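Local coordinates for glycosyl hydrolase family 2, TIM barrel domain protein (Parabacteroides merdae ATCC 43184, PDB 6DXU) that probably hydrolyses beta-glucuronides as a gut bacterial beta-glucuronidase of glycoside hydrolase family 2, at residues 97-102 with 196-201; 105-110 with 141-146; 179-184 with 431-436; 377-382 with 418-423; 483-488 with 541-546. All coordinates share one frame; numbering follows the deposited sequence.

Contact 1 of 5, residues 97-102 with 196-201; sequences LAIDNP and LVYLPE
Tyr198 sets CG opposite its own carbonyl carbon (chi1 -66°), which sends the ring out from strand 194-199 to the loop 97-102. Asn101, with CG opposite the backbone N, lays its amide back along that ring, the two side chains running in opposite directions and their planes 39° apart. The ring is met over one face by two aliphatic groups: Asn101 CA is 3.9 Å from the centroid of the Tyr198 ring, and Pro102 CD lies 3.7 Å from the same centroid. Both distances fit CH-pi contacts. The loop leads from strand 90-97, in the six-stranded sheet of the family 2 sugar-binding domain, to strand 107-112, which neighbours strand 194-199 in a four-stranded sheet; the tyrosine of one sheet thus packs against the connection between the two. At the far end of the ring, Asp100 N donates to Tyr198 OH over 3.0 Å in a nearly straight bond (173° at the hydrogen). A water in the ring plane joins the same hydroxyl, 2.7 Å from Tyr198 OH, to the loop backbone, donating to Ala98 O at 3.0 Å. Ile99 CG2 touches the ring edge, 4.2 Å from Tyr198 CE2. Asn101 OD1 accepts from Tyr103 N, and ND2 makes a weak bond to Arg107 O at the start of strand 107-112.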
# COMPACT_ATOMS: atom_id res chain seq x y z
N LEU D 97 -9.98 -31.17 -6.77
CA LEU D 97 -9.52 -32.02 -5.69
C LEU D 97 -10.68 -32.82 -5.17
O LEU D 97 -11.72 -32.25 -4.84
CB LEU D 97 -8.95 -31.21 -4.53
CG LEU D 97 -7.55 -30.64 -4.58
CD1 LEU D 97 -7.34 -29.79 -3.32
CD2 LEU D 97 -6.61 -31.81 -4.59
N ALA D 98 -10.49 -34.13 -5.07
CA ALA D 98 -11.45 -35.01 -4.43
C ALA D 98 -11.08 -35.11 -2.96
O ALA D 98 -10.18 -35.86 -2.58
CB ALA D 98 -11.41 -36.38 -5.11
N ILE D 99 -11.81 -34.40 -2.10
CA ILE D 99 -11.47 -34.32 -0.69
C ILE D 99 -12.42 -35.20 0.10
O ILE D 99 -13.64 -35.13 -0.07
CB ILE D 99 -11.53 -32.87 -0.18
CG1 ILE D 99 -10.49 -32.02 -0.92
CG2 ILE D 99 -11.36 -32.85 1.33
CD1 ILE D 99 -10.54 -30.54 -0.58
N ASP D 100 -11.85 -36.04 0.97
CA ASP D 100 -12.63 -36.86 1.90
C ASP D 100 -11.68 -37.16 3.06
O ASP D 100 -10.94 -38.15 3.03
CB ASP D 100 -13.14 -38.13 1.24
CG ASP D 100 -14.11 -38.91 2.13
OD1 ASP D 100 -14.85 -39.77 1.60
OD2 ASP D 100 -14.15 -38.65 3.35
N ASN D 101 -11.74 -36.33 4.09
CA ASN D 101 -10.79 -36.43 5.19
C ASN D 101 -11.11 -37.64 6.06
O ASN D 101 -12.23 -37.72 6.59
CB ASN D 101 -10.81 -35.14 6.01
CG ASN D 101 -9.60 -35.00 6.93
OD1 ASN D 101 -9.01 -35.99 7.36
ND2 ASN D 101 -9.22 -33.77 7.21
N PRO D 102 -10.20 -38.59 6.22
CA PRO D 102 -10.50 -39.76 7.06
C PRO D 102 -10.54 -39.44 8.55
O PRO D 102 -11.00 -40.29 9.33
CB PRO D 102 -9.37 -40.73 6.72
CG PRO D 102 -8.23 -39.86 6.40
CD PRO D 102 -8.83 -38.64 5.68
N LEU D 196 -1.20 -33.91 -0.62
CA LEU D 196 -2.40 -33.65 0.16
C LEU D 196 -2.23 -34.39 1.47
O LEU D 196 -2.09 -35.62 1.47
CB LEU D 196 -3.66 -34.11 -0.57
CG LEU D 196 -4.97 -33.88 0.19
CD1 LEU D 196 -5.21 -32.40 0.32
CD2 LEU D 196 -6.13 -34.55 -0.55
N VAL D 197 -2.25 -33.67 2.58
CA VAL D 197 -1.98 -34.26 3.89
C VAL D 197 -3.22 -34.10 4.73
O VAL D 197 -3.63 -32.98 5.05
CB VAL D 197 -0.77 -33.59 4.58
CG1 VAL D 197 -0.51 -34.25 5.93
CG2 VAL D 197 0.46 -33.68 3.68
N TYR D 198 -3.83 -35.22 5.09
CA TYR D 198 -4.93 -35.21 6.04
C TYR D 198 -4.36 -35.36 7.45
O TYR D 198 -3.55 -36.26 7.70
CB TYR D 198 -5.91 -36.34 5.76
CG TYR D 198 -6.67 -36.25 4.45
CD1 TYR D 198 -6.52 -37.22 3.47
CD2 TYR D 198 -7.57 -35.20 4.22
CE1 TYR D 198 -7.24 -37.16 2.28
CE2 TYR D 198 -8.30 -35.13 3.03
CZ TYR D 198 -8.13 -36.12 2.07
OH TYR D 198 -8.85 -36.06 0.90
N LEU D 199 -4.81 -34.51 8.36
CA LEU D 199 -4.37 -34.54 9.75
C LEU D 199 -5.57 -34.64 10.66
O LEU D 199 -6.65 -34.14 10.33
CB LEU D 199 -3.58 -33.27 10.11
CG LEU D 199 -2.29 -33.06 9.32
CD1 LEU D 199 -1.78 -31.65 9.60
CD2 LEU D 199 -1.24 -34.12 9.72
N PRO D 200 -5.41 -35.26 11.84
CA PRO D 200 -6.45 -35.17 12.88
C PRO D 200 -6.41 -33.80 13.53
O PRO D 200 -5.63 -32.94 13.12
CB PRO D 200 -6.07 -36.28 13.86
CG PRO D 200 -4.56 -36.32 13.77
CD PRO D 200 -4.22 -36.00 12.32
N GLU D 201 -7.23 -33.59 14.57
CA GLU D 201 -7.28 -32.29 15.25
C GLU D 201 -5.91 -31.87 15.77
O GLU D 201 -5.52 -30.71 15.64
CB GLU D 201 -8.28 -32.34 16.40
CG GLU D 201 -9.72 -32.26 15.96
CD GLU D 201 -10.69 -32.45 17.12
OE1 GLU D 201 -11.72 -31.74 17.14
OE2 GLU D 201 -10.41 -33.27 18.02
O HOH W 1 -8.59 -37.86 -1.06

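Contact 2 of 5, residues 105-110 with 141-146; sequences NGRIVL and DITDAV
Val109 and Asp141 form an antiparallel, non-hydrogen-bonded pair with CA atoms 4.3 Å apart, and one residue further on Ile142 N donates to Ile108 O at 2.8 Å. Here strand 138-141, outermost in the four-stranded sheet of the sugar-binding domain, gives way to helix 143-150 through an Asx turn: Asp141 OD1 accepts from Thr143 N, with Ile142 at the N-cap position. Thr143 OG1 also donates to OD1, on the syn side of the carboxylate, and accepts from Ile108 N at 2.9 Å (170° at the hydrogen), which ties the first turn of the helix to strand 107-112. The other oxygen, OD2, forms a salt bridge. Arg107, its chain bent at chi2 and chi3, grips it side-on, NE 3.0 Å from Asp141 OD2 and NH2 3.3 Å from it. That oxygen lies in the guanidinium plane, whereas the carboxylate is turned 76° against it; NE meets the syn lone pair, and NH2 comes from above the carboxylate. Tyr229 OH is a further partner of OD2, so both oxygens of Asp141 have several donors, which would probably favour the ionised form. Thr143 CB lies over one face of the guanidinium. Apolar branches pack on the far side of the strand from the salt bridge: Ile108 CG2 is 3.7 Å from Ile142 CG1, Leu110 CD1 is 3.9 Å from Ile142 CG2, and Ile108 CD1 reaches Val146 CG1 at 4.1 Å.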
# COMPACT_ATOMS: atom_id res chain seq x y z
N ASN D 105 -13.21 -34.19 12.24
CA ASN D 105 -12.86 -32.78 12.43
C ASN D 105 -11.41 -32.52 12.02
O ASN D 105 -10.72 -31.70 12.62
CB ASN D 105 -13.11 -32.33 13.87
CG ASN D 105 -13.31 -30.83 13.98
OD1 ASN D 105 -13.82 -30.20 13.05
ND2 ASN D 105 -12.90 -30.25 15.10
N GLY D 106 -10.95 -33.20 10.98
CA GLY D 106 -9.55 -33.14 10.62
C GLY D 106 -9.19 -31.92 9.78
O GLY D 106 -10.04 -31.13 9.36
N ARG D 107 -7.89 -31.80 9.51
CA ARG D 107 -7.34 -30.70 8.75
C ARG D 107 -6.91 -31.20 7.38
O ARG D 107 -6.52 -32.36 7.22
CB ARG D 107 -6.12 -30.07 9.45
CG ARG D 107 -6.31 -29.77 10.92
CD ARG D 107 -7.48 -28.82 11.17
NE ARG D 107 -7.24 -27.47 10.65
CZ ARG D 107 -8.07 -26.45 10.84
NH1 ARG D 107 -9.20 -26.64 11.52
NH2 ARG D 107 -7.78 -25.26 10.35
N ILE D 108 -6.97 -30.29 6.40
CA ILE D 108 -6.52 -30.54 5.04
C ILE D 108 -5.34 -29.62 4.78
O ILE D 108 -5.50 -28.39 4.78
CB ILE D 108 -7.64 -30.25 4.02
CG1 ILE D 108 -8.94 -30.95 4.40
CG2 ILE D 108 -7.21 -30.66 2.62
CD1 ILE D 108 -10.16 -30.32 3.73
N VAL D 109 -4.17 -30.19 4.53
CA VAL D 109 -2.96 -29.40 4.34
C VAL D 109 -2.37 -29.74 2.98
O VAL D 109 -2.23 -30.92 2.63
CB VAL D 109 -1.94 -29.62 5.47
CG1 VAL D 109 -0.65 -28.90 5.17
CG2 VAL D 109 -2.51 -29.14 6.81
N LEU D 110 -1.99 -28.71 2.23
CA LEU D 110 -1.20 -28.87 1.02
C LEU D 110 0.26 -28.71 1.39
O LEU D 110 0.65 -27.67 1.93
CB LEU D 110 -1.58 -27.84 -0.04
CG LEU D 110 -3.00 -27.88 -0.61
CD1 LEU D 110 -3.22 -26.64 -1.51
CD2 LEU D 110 -3.26 -29.17 -1.36
N ASP D 141 -2.58 -24.77 5.21
CA ASP D 141 -3.79 -25.41 5.72
C ASP D 141 -4.98 -24.82 4.98
O ASP D 141 -5.29 -23.64 5.14
CB ASP D 141 -3.93 -25.18 7.23
CG ASP D 141 -5.06 -25.98 7.86
OD1 ASP D 141 -6.08 -26.21 7.20
OD2 ASP D 141 -4.97 -26.31 9.07
N ILE D 142 -5.68 -25.62 4.17
CA ILE D 142 -6.79 -25.11 3.37
C ILE D 142 -8.14 -25.52 3.95
O ILE D 142 -9.17 -25.34 3.29
CB ILE D 142 -6.67 -25.54 1.90
CG1 ILE D 142 -6.73 -27.08 1.79
CG2 ILE D 142 -5.40 -24.99 1.31
CD1 ILE D 142 -6.86 -27.61 0.33
N THR D 143 -8.16 -26.01 5.19
CA THR D 143 -9.40 -26.48 5.80
C THR D 143 -10.50 -25.43 5.72
O THR D 143 -11.62 -25.72 5.29
CB THR D 143 -9.17 -26.89 7.25
OG1 THR D 143 -8.05 -27.78 7.33
CG2 THR D 143 -10.42 -27.58 7.80
N ASP D 144 -10.21 -24.20 6.17
CA ASP D 144 -11.26 -23.18 6.25
C ASP D 144 -11.75 -22.75 4.88
O ASP D 144 -12.95 -22.57 4.67
CB ASP D 144 -10.76 -21.97 7.04
CG ASP D 144 -10.57 -22.28 8.52
OD1 ASP D 144 -11.12 -23.29 9.00
OD2 ASP D 144 -9.86 -21.51 9.20
N ALA D 145 -10.84 -22.59 3.92
CA ALA D 145 -11.26 -22.19 2.58
C ALA D 145 -12.10 -23.28 1.92
O ALA D 145 -13.08 -22.98 1.23
CB ALA D 145 -10.05 -21.87 1.71
N VAL D 146 -11.72 -24.54 2.10
CA VAL D 146 -12.52 -25.63 1.54
C VAL D 146 -13.93 -25.60 2.12
O VAL D 146 -14.92 -25.71 1.39
CB VAL D 146 -11.84 -26.98 1.81
CG1 VAL D 146 -12.82 -28.12 1.53
CG2 VAL D 146 -10.55 -27.12 1.00

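Contact 3 of 5, residues 179-184 with 431-436; sequences SDLADF and NDWPND
Ser179 OG meets the flat carboxylate of Asp436 from above its plane, 42° out of it, in a short hydrogen bond of 2.5 Å to OD2. At the other oxygen an apolar group arrives, with Leu181 CD1 3.3 Å from Asp436 OD1. The indole of Trp433 is touched by that same methyl, CD1 to CD1 at 4.1 Å, and makes a cation-pi contact with Arg393. Segment 179-184 comes from the sugar-binding domain, and 431-436 from the loop after strand 422-429 of the TIM barrel; in family 2 enzymes the fourth strand ends at the general acid/base glutamate, so this loop probably borders the active site. Ser179 works in both directions: OG donates to Asp436 and accepts from Leu181 N at 2.9 Å, an ST turn that overlaps the type I turn 179-182. Its OG stands opposite the backbone N (chi1 167°), which directs it to the aspartate. Arg52 of the second subunit forms a salt bridge with Asp436 OD1, so the domain junction also lies at a subunit interface. A bound sodium ion is about 4 Å from the side chain of Asp180. One water spans the gap, accepting from Asp180 N at 2.9 Å and donating to Asp436 OD2 at 3.1 Å.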
# COMPACT_ATOMS: atom_id res chain seq x y z
N SER D 179 20.65 -15.81 -8.45
CA SER D 179 20.89 -14.86 -9.53
C SER D 179 20.85 -15.55 -10.88
O SER D 179 21.34 -16.68 -11.04
CB SER D 179 22.26 -14.21 -9.33
OG SER D 179 22.66 -13.51 -10.50
N ASP D 180 20.30 -14.85 -11.88
CA ASP D 180 20.36 -15.34 -13.26
C ASP D 180 21.78 -15.35 -13.81
O ASP D 180 21.98 -15.83 -14.93
CB ASP D 180 19.45 -14.50 -14.16
CG ASP D 180 17.97 -14.87 -14.00
OD1 ASP D 180 17.59 -15.99 -14.41
OD2 ASP D 180 17.21 -14.07 -13.42
N LEU D 181 22.76 -14.82 -13.08
CA LEU D 181 24.15 -15.02 -13.50
C LEU D 181 24.62 -16.44 -13.24
O LEU D 181 25.68 -16.83 -13.73
CB LEU D 181 25.07 -14.02 -12.78
CG LEU D 181 24.75 -12.55 -13.05
CD1 LEU D 181 25.59 -11.65 -12.15
CD2 LEU D 181 24.98 -12.20 -14.50
N ALA D 182 23.87 -17.20 -12.46
CA ALA D 182 24.31 -18.53 -12.06
C ALA D 182 24.32 -19.48 -13.25
O ALA D 182 23.63 -19.28 -14.26
CB ALA D 182 23.40 -19.08 -10.95
N ASP D 183 25.16 -20.50 -13.13
CA ASP D 183 25.39 -21.54 -14.15
C ASP D 183 24.39 -22.69 -14.02
O ASP D 183 24.77 -23.86 -14.10
CB ASP D 183 26.83 -22.04 -14.04
CG ASP D 183 27.26 -22.98 -15.19
OD1 ASP D 183 26.78 -22.82 -16.34
OD2 ASP D 183 28.07 -23.89 -14.93
N PHE D 184 23.11 -22.38 -13.79
CA PHE D 184 22.07 -23.40 -13.79
C PHE D 184 20.74 -22.70 -14.05
O PHE D 184 20.63 -21.49 -13.86
CB PHE D 184 22.03 -24.22 -12.48
CG PHE D 184 21.70 -23.41 -11.23
CD1 PHE D 184 22.72 -22.79 -10.51
CD2 PHE D 184 20.40 -23.31 -10.77
CE1 PHE D 184 22.43 -22.07 -9.36
CE2 PHE D 184 20.10 -22.57 -9.62
CZ PHE D 184 21.11 -21.95 -8.92
N ASN D 431 30.15 -15.43 -4.13
CA ASN D 431 29.55 -14.16 -3.78
C ASN D 431 30.44 -12.98 -4.11
O ASN D 431 30.04 -11.83 -3.90
CB ASN D 431 29.16 -14.15 -2.30
CG ASN D 431 28.05 -15.14 -2.00
OD1 ASN D 431 28.25 -16.13 -1.30
ND2 ASN D 431 26.89 -14.91 -2.61
N ASP D 432 31.64 -13.23 -4.64
CA ASP D 432 32.48 -12.19 -5.22
C ASP D 432 32.15 -11.89 -6.69
O ASP D 432 32.87 -11.11 -7.32
CB ASP D 432 33.96 -12.59 -5.09
CG ASP D 432 34.29 -13.89 -5.82
OD1 ASP D 432 33.36 -14.54 -6.36
OD2 ASP D 432 35.48 -14.26 -5.84
N TRP D 433 31.12 -12.52 -7.25
CA TRP D 433 30.77 -12.36 -8.66
C TRP D 433 29.80 -11.20 -8.80
O TRP D 433 28.67 -11.29 -8.29
CB TRP D 433 30.16 -13.66 -9.18
CG TRP D 433 30.03 -13.81 -10.67
CD1 TRP D 433 29.39 -12.97 -11.54
CD2 TRP D 433 30.51 -14.91 -11.46
NE1 TRP D 433 29.45 -13.47 -12.82
CE2 TRP D 433 30.14 -14.65 -12.80
CE3 TRP D 433 31.23 -16.08 -11.17
CZ2 TRP D 433 30.46 -15.53 -13.85
CZ3 TRP D 433 31.55 -16.95 -12.21
CH2 TRP D 433 31.16 -16.66 -13.53
N PRO D 434 30.18 -10.08 -9.43
CA PRO D 434 29.31 -8.89 -9.40
C PRO D 434 28.32 -8.79 -10.55
O PRO D 434 28.24 -9.69 -11.40
CB PRO D 434 30.32 -7.74 -9.49
CG PRO D 434 31.36 -8.31 -10.44
CD PRO D 434 31.45 -9.80 -10.13
N ASN D 435 27.55 -7.70 -10.54
CA ASN D 435 26.84 -7.13 -11.69
C ASN D 435 25.34 -7.46 -11.76
O ASN D 435 24.70 -7.15 -12.76
CB ASN D 435 27.49 -7.52 -13.02
CG ASN D 435 27.25 -6.47 -14.10
OD1 ASN D 435 26.99 -5.30 -13.79
ND2 ASN D 435 27.30 -6.89 -15.36
N ASP D 436 24.75 -8.02 -10.70
CA ASP D 436 23.28 -7.95 -10.68
C ASP D 436 22.78 -6.58 -10.21
O ASP D 436 21.58 -6.30 -10.30
CB ASP D 436 22.68 -9.04 -9.79
CG ASP D 436 22.28 -10.29 -10.58
OD1 ASP D 436 22.54 -10.34 -11.80
OD2 ASP D 436 21.70 -11.23 -9.98
O HOH W 2 18.94 -12.51 -10.71

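Contact 4 of 5, residues 377-382 with 418-423; sequences LCDELG and NHPAVI
Asp379 reaches from helix 372-381 to His419, Pro420 and Ala421, and its carboxylate carries most of the contact. From CB, chi1 of -71° swings CG opposite the carbonyl carbon and out to the turn ahead of strand 422-429. CG itself rests against the proline, 3.5 Å from Pro420 CD. Beyond it the two oxygens have separate tasks. Asp379 OD1 accepts from Ala421 N at 3.0 Å, the donor standing nearly in line with the C-O bond, and it is also hemmed in by carbon, with Pro420 CD at 3.3 Å and Ala421 CB at 3.2 Å from OD1. Asp379 OD2 accepts from His419 ND1 over only 2.6 Å, at 168°; the nitrogen sits on the syn side but 34° out of the carboxylate plane, while the oxygen lies in the plane of the imidazole. The other ring nitrogen, His419 NE2, pairs with Glu372 OE2, so the ring is held at both nitrogens by carboxylates of one helix and is probably protonated. The type I turn 419-422 is thus bound through side chain and backbone. Beside the polar group, Cys378 CB packs on Ala421 CB at 3.8 Å. The site lies at the N-terminal end of a TIM-barrel strand, the end remote from the catalytic face in this fold; Cys378 and Ala421 both lean on Val385 of the parallel strand 384-388, and helix 345-357 packs on Cys378 through Met352.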
# COMPACT_ATOMS: atom_id res chain seq x y z
N LEU D 377 17.90 -40.41 1.36
CA LEU D 377 18.78 -41.37 0.69
C LEU D 377 20.22 -41.23 1.17
O LEU D 377 20.93 -42.23 1.30
CB LEU D 377 18.69 -41.20 -0.83
CG LEU D 377 17.43 -41.81 -1.43
CD1 LEU D 377 17.17 -41.26 -2.83
CD2 LEU D 377 17.59 -43.33 -1.47
N CYS D 378 20.66 -40.00 1.45
CA CYS D 378 22.01 -39.82 2.00
C CYS D 378 22.14 -40.45 3.38
O CYS D 378 23.17 -41.06 3.70
CB CYS D 378 22.38 -38.34 2.05
SG CYS D 378 22.61 -37.58 0.39
N ASP D 379 21.11 -40.31 4.22
CA ASP D 379 21.12 -40.99 5.52
C ASP D 379 21.21 -42.50 5.34
O ASP D 379 21.93 -43.18 6.08
CB ASP D 379 19.85 -40.68 6.30
CG ASP D 379 19.79 -39.25 6.83
OD1 ASP D 379 20.83 -38.55 6.89
OD2 ASP D 379 18.67 -38.85 7.20
N GLU D 380 20.44 -43.05 4.39
CA GLU D 380 20.33 -44.49 4.24
C GLU D 380 21.52 -45.09 3.53
O GLU D 380 21.87 -46.25 3.79
CB GLU D 380 19.07 -44.86 3.46
CG GLU D 380 17.79 -44.59 4.21
CD GLU D 380 16.57 -44.77 3.34
OE1 GLU D 380 16.71 -45.35 2.23
OE2 GLU D 380 15.48 -44.32 3.76
N LEU D 381 22.13 -44.35 2.63
CA LEU D 381 23.24 -44.89 1.85
C LEU D 381 24.60 -44.58 2.44
O LEU D 381 25.58 -45.19 2.02
CB LEU D 381 23.18 -44.35 0.42
CG LEU D 381 22.00 -44.83 -0.44
CD1 LEU D 381 21.93 -43.99 -1.70
CD2 LEU D 381 22.16 -46.31 -0.79
N GLY D 382 24.70 -43.62 3.36
CA GLY D 382 25.97 -43.26 3.96
C GLY D 382 26.74 -42.22 3.18
O GLY D 382 27.91 -42.43 2.83
N ASN D 418 17.46 -32.93 11.40
CA ASN D 418 17.58 -34.26 11.99
C ASN D 418 18.43 -35.22 11.18
O ASN D 418 18.75 -36.31 11.68
CB ASN D 418 16.19 -34.90 12.20
CG ASN D 418 15.27 -34.06 13.10
OD1 ASN D 418 15.74 -33.33 13.98
ND2 ASN D 418 13.96 -34.18 12.88
N HIS D 419 18.80 -34.88 9.94
CA HIS D 419 19.52 -35.84 9.10
C HIS D 419 20.96 -36.03 9.57
O HIS D 419 21.75 -35.08 9.50
CB HIS D 419 19.52 -35.38 7.64
CG HIS D 419 18.16 -35.38 7.03
ND1 HIS D 419 17.51 -36.54 6.69
CD2 HIS D 419 17.31 -34.37 6.75
CE1 HIS D 419 16.31 -36.24 6.20
NE2 HIS D 419 16.17 -34.93 6.22
N PRO D 420 21.36 -37.23 10.00
CA PRO D 420 22.77 -37.40 10.40
C PRO D 420 23.75 -37.17 9.26
O PRO D 420 24.91 -36.82 9.52
CB PRO D 420 22.82 -38.85 10.92
CG PRO D 420 21.66 -39.53 10.26
CD PRO D 420 20.58 -38.47 10.15
N ALA D 421 23.32 -37.31 8.01
CA ALA D 421 24.23 -37.05 6.89
C ALA D 421 24.77 -35.63 6.88
O ALA D 421 25.90 -35.40 6.45
CB ALA D 421 23.52 -37.35 5.56
N VAL D 422 23.97 -34.65 7.32
CA VAL D 422 24.38 -33.26 7.13
C VAL D 422 25.50 -32.90 8.11
O VAL D 422 25.37 -33.09 9.32
CB VAL D 422 23.18 -32.31 7.31
CG1 VAL D 422 23.64 -30.86 7.12
CG2 VAL D 422 22.06 -32.66 6.33
N ILE D 423 26.60 -32.38 7.57
CA ILE D 423 27.68 -31.83 8.38
C ILE D 423 27.92 -30.35 8.14
O ILE D 423 28.60 -29.71 8.95
CB ILE D 423 29.00 -32.59 8.16
CG1 ILE D 423 29.33 -32.60 6.65
CG2 ILE D 423 28.90 -33.99 8.74
CD1 ILE D 423 30.75 -33.10 6.31

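Contact 5 of 5, residues 483-488 with 541-546; sequences SIWAGW and GDERAG
Two hydrogen bonds join Ser483 and Trp485 to the loop 541-546. Trp485 N donates to Gly541 O; the modelled 2.5 Å is shorter than expected for such a bond, so its exact length is doubtful. Glu543 N donates to Ser483 OG at 3.0 Å and 168°, the serine having swung OG opposite its backbone N (chi1 177°). A water lies between Ser483 OG (3.0 Å) and Glu543 OE1 (2.6 Å). Weaker polar contact comes from a CH donor: Asp542 CA is 3.2 Å from Ser483 O. In the packing, the side chains of Trp485 and Glu543 lie side by side and point the same way, their ring and carboxylate planes nearly perpendicular, with Trp485 CD1 4.2 Å from Glu543 CB. Gly541 sits close against Ala486, their CA atoms 4.6 Å apart. The charged pair is local to one loop, Arg544 holding Asp542 side-on with one nitrogen to each oxygen, and NE 2.9 Å from Asp542 OD2. Loop 483-488 follows strand 479-481 of the TIM-barrel sheet: Ser483 and Trp485 lie on Arg468 of the parallel strand 464-468, Ile484 packs on Ile499 of helix 496-504, and Trp488 rests against helix 557-560.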
# COMPACT_ATOMS: atom_id res chain seq x y z
N SER D 483 38.45 -21.59 -5.29
CA SER D 483 38.24 -22.10 -6.64
C SER D 483 39.54 -22.75 -7.12
O SER D 483 40.57 -22.08 -7.24
CB SER D 483 37.82 -20.97 -7.58
OG SER D 483 37.69 -21.44 -8.91
N ILE D 484 39.50 -24.06 -7.36
CA ILE D 484 40.66 -24.80 -7.85
C ILE D 484 40.18 -25.69 -8.99
O ILE D 484 39.60 -26.75 -8.76
CB ILE D 484 41.34 -25.64 -6.77
CG1 ILE D 484 41.79 -24.77 -5.59
CG2 ILE D 484 42.56 -26.37 -7.35
CD1 ILE D 484 42.27 -25.62 -4.40
N TRP D 485 40.42 -25.24 -10.23
CA TRP D 485 40.03 -26.00 -11.41
C TRP D 485 41.27 -26.35 -12.23
O TRP D 485 41.36 -25.98 -13.41
CB TRP D 485 39.04 -25.18 -12.24
CG TRP D 485 37.64 -25.19 -11.71
CD1 TRP D 485 37.07 -24.29 -10.86
CD2 TRP D 485 36.62 -26.14 -12.03
NE1 TRP D 485 35.76 -24.64 -10.61
CE2 TRP D 485 35.45 -25.76 -11.32
CE3 TRP D 485 36.58 -27.28 -12.84
CZ2 TRP D 485 34.26 -26.48 -11.41
CZ3 TRP D 485 35.39 -27.99 -12.93
CH2 TRP D 485 34.26 -27.59 -12.22
N ALA D 486 42.23 -27.04 -11.62
CA ALA D 486 43.50 -27.32 -12.26
C ALA D 486 43.31 -28.19 -13.50
O ALA D 486 42.70 -29.26 -13.43
CB ALA D 486 44.45 -28.01 -11.28
N GLY D 487 43.88 -27.75 -14.62
CA GLY D 487 43.74 -28.47 -15.86
C GLY D 487 42.44 -28.20 -16.58
O GLY D 487 42.19 -28.82 -17.63
N TRP D 488 41.60 -27.32 -16.06
CA TRP D 488 40.42 -26.98 -16.85
C TRP D 488 40.36 -25.48 -17.08
O TRP D 488 40.86 -25.00 -18.11
CB TRP D 488 39.14 -27.50 -16.21
CG TRP D 488 37.99 -27.37 -17.19
CD1 TRP D 488 36.92 -26.51 -17.12
CD2 TRP D 488 37.86 -28.07 -18.43
NE1 TRP D 488 36.12 -26.67 -18.23
CE2 TRP D 488 36.68 -27.62 -19.05
CE3 TRP D 488 38.63 -29.05 -19.07
CZ2 TRP D 488 36.24 -28.12 -20.28
CZ3 TRP D 488 38.19 -29.55 -20.30
CH2 TRP D 488 37.01 -29.08 -20.89
N GLY D 541 45.25 -22.04 -10.55
CA GLY D 541 44.24 -22.92 -11.10
C GLY D 541 42.82 -22.49 -10.79
O GLY D 541 41.89 -23.29 -10.90
N ASP D 542 42.64 -21.23 -10.40
CA ASP D 542 41.32 -20.71 -10.06
C ASP D 542 40.59 -20.20 -11.30
O ASP D 542 41.21 -19.74 -12.26
CB ASP D 542 41.43 -19.59 -9.01
CG ASP D 542 42.29 -18.43 -9.48
OD1 ASP D 542 43.48 -18.66 -9.79
OD2 ASP D 542 41.78 -17.29 -9.54
N GLU D 543 39.26 -20.30 -11.26
CA GLU D 543 38.42 -19.71 -12.30
C GLU D 543 38.21 -18.22 -12.01
O GLU D 543 37.75 -17.86 -10.92
CB GLU D 543 37.08 -20.43 -12.39
CG GLU D 543 36.11 -19.81 -13.39
CD GLU D 543 34.67 -20.29 -13.21
OE1 GLU D 543 34.46 -21.25 -12.42
OE2 GLU D 543 33.75 -19.72 -13.85
N ARG D 544 38.57 -17.37 -12.97
CA ARG D 544 38.36 -15.93 -12.90
C ARG D 544 37.38 -15.51 -13.99
O ARG D 544 37.06 -16.27 -14.91
CB ARG D 544 39.68 -15.17 -13.06
CG ARG D 544 40.67 -15.43 -11.94
CD ARG D 544 42.07 -14.96 -12.30
NE ARG D 544 43.06 -15.77 -11.59
CZ ARG D 544 44.36 -15.75 -11.84
NH1 ARG D 544 45.17 -16.53 -11.13
NH2 ARG D 544 44.86 -14.97 -12.79
N ALA D 545 36.90 -14.27 -13.87
CA ALA D 545 35.94 -13.73 -14.82
C ALA D 545 36.46 -13.86 -16.25
O ALA D 545 37.58 -13.46 -16.56
CB ALA D 545 35.64 -12.26 -14.50
N GLY D 546 35.63 -14.46 -17.12
CA GLY D 546 35.99 -14.70 -18.49
C GLY D 546 36.50 -16.10 -18.78
O GLY D 546 36.43 -16.54 -19.94
O HOH W 3 34.96 -20.81 -9.87

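Overall arrangement
Contacts 1 and 2 share a sheet: their strands 194-199 and 107-112 are neighbours, and contact 2 is nested within the chain loop that contact 1 closes. Contact 1 is partly exposed and rests on an aromatic face, whereas contact 2 is buried and mixes a salt bridge with apolar branches. Contact 4, also buried, holds barrel elements by a carboxylate-histidine pair, its centre about 30 Å from that of contact 1. Contacts 3 and 5 are loop-to-loop, the former partly buried, the latter buried, and touch where Trp433 meets Glu543; contact 3 joins the sugar-binding domain to the barrel and is the one that meets another subunit. Contacts 1 and 5 lie on opposite sides of the chain's centre.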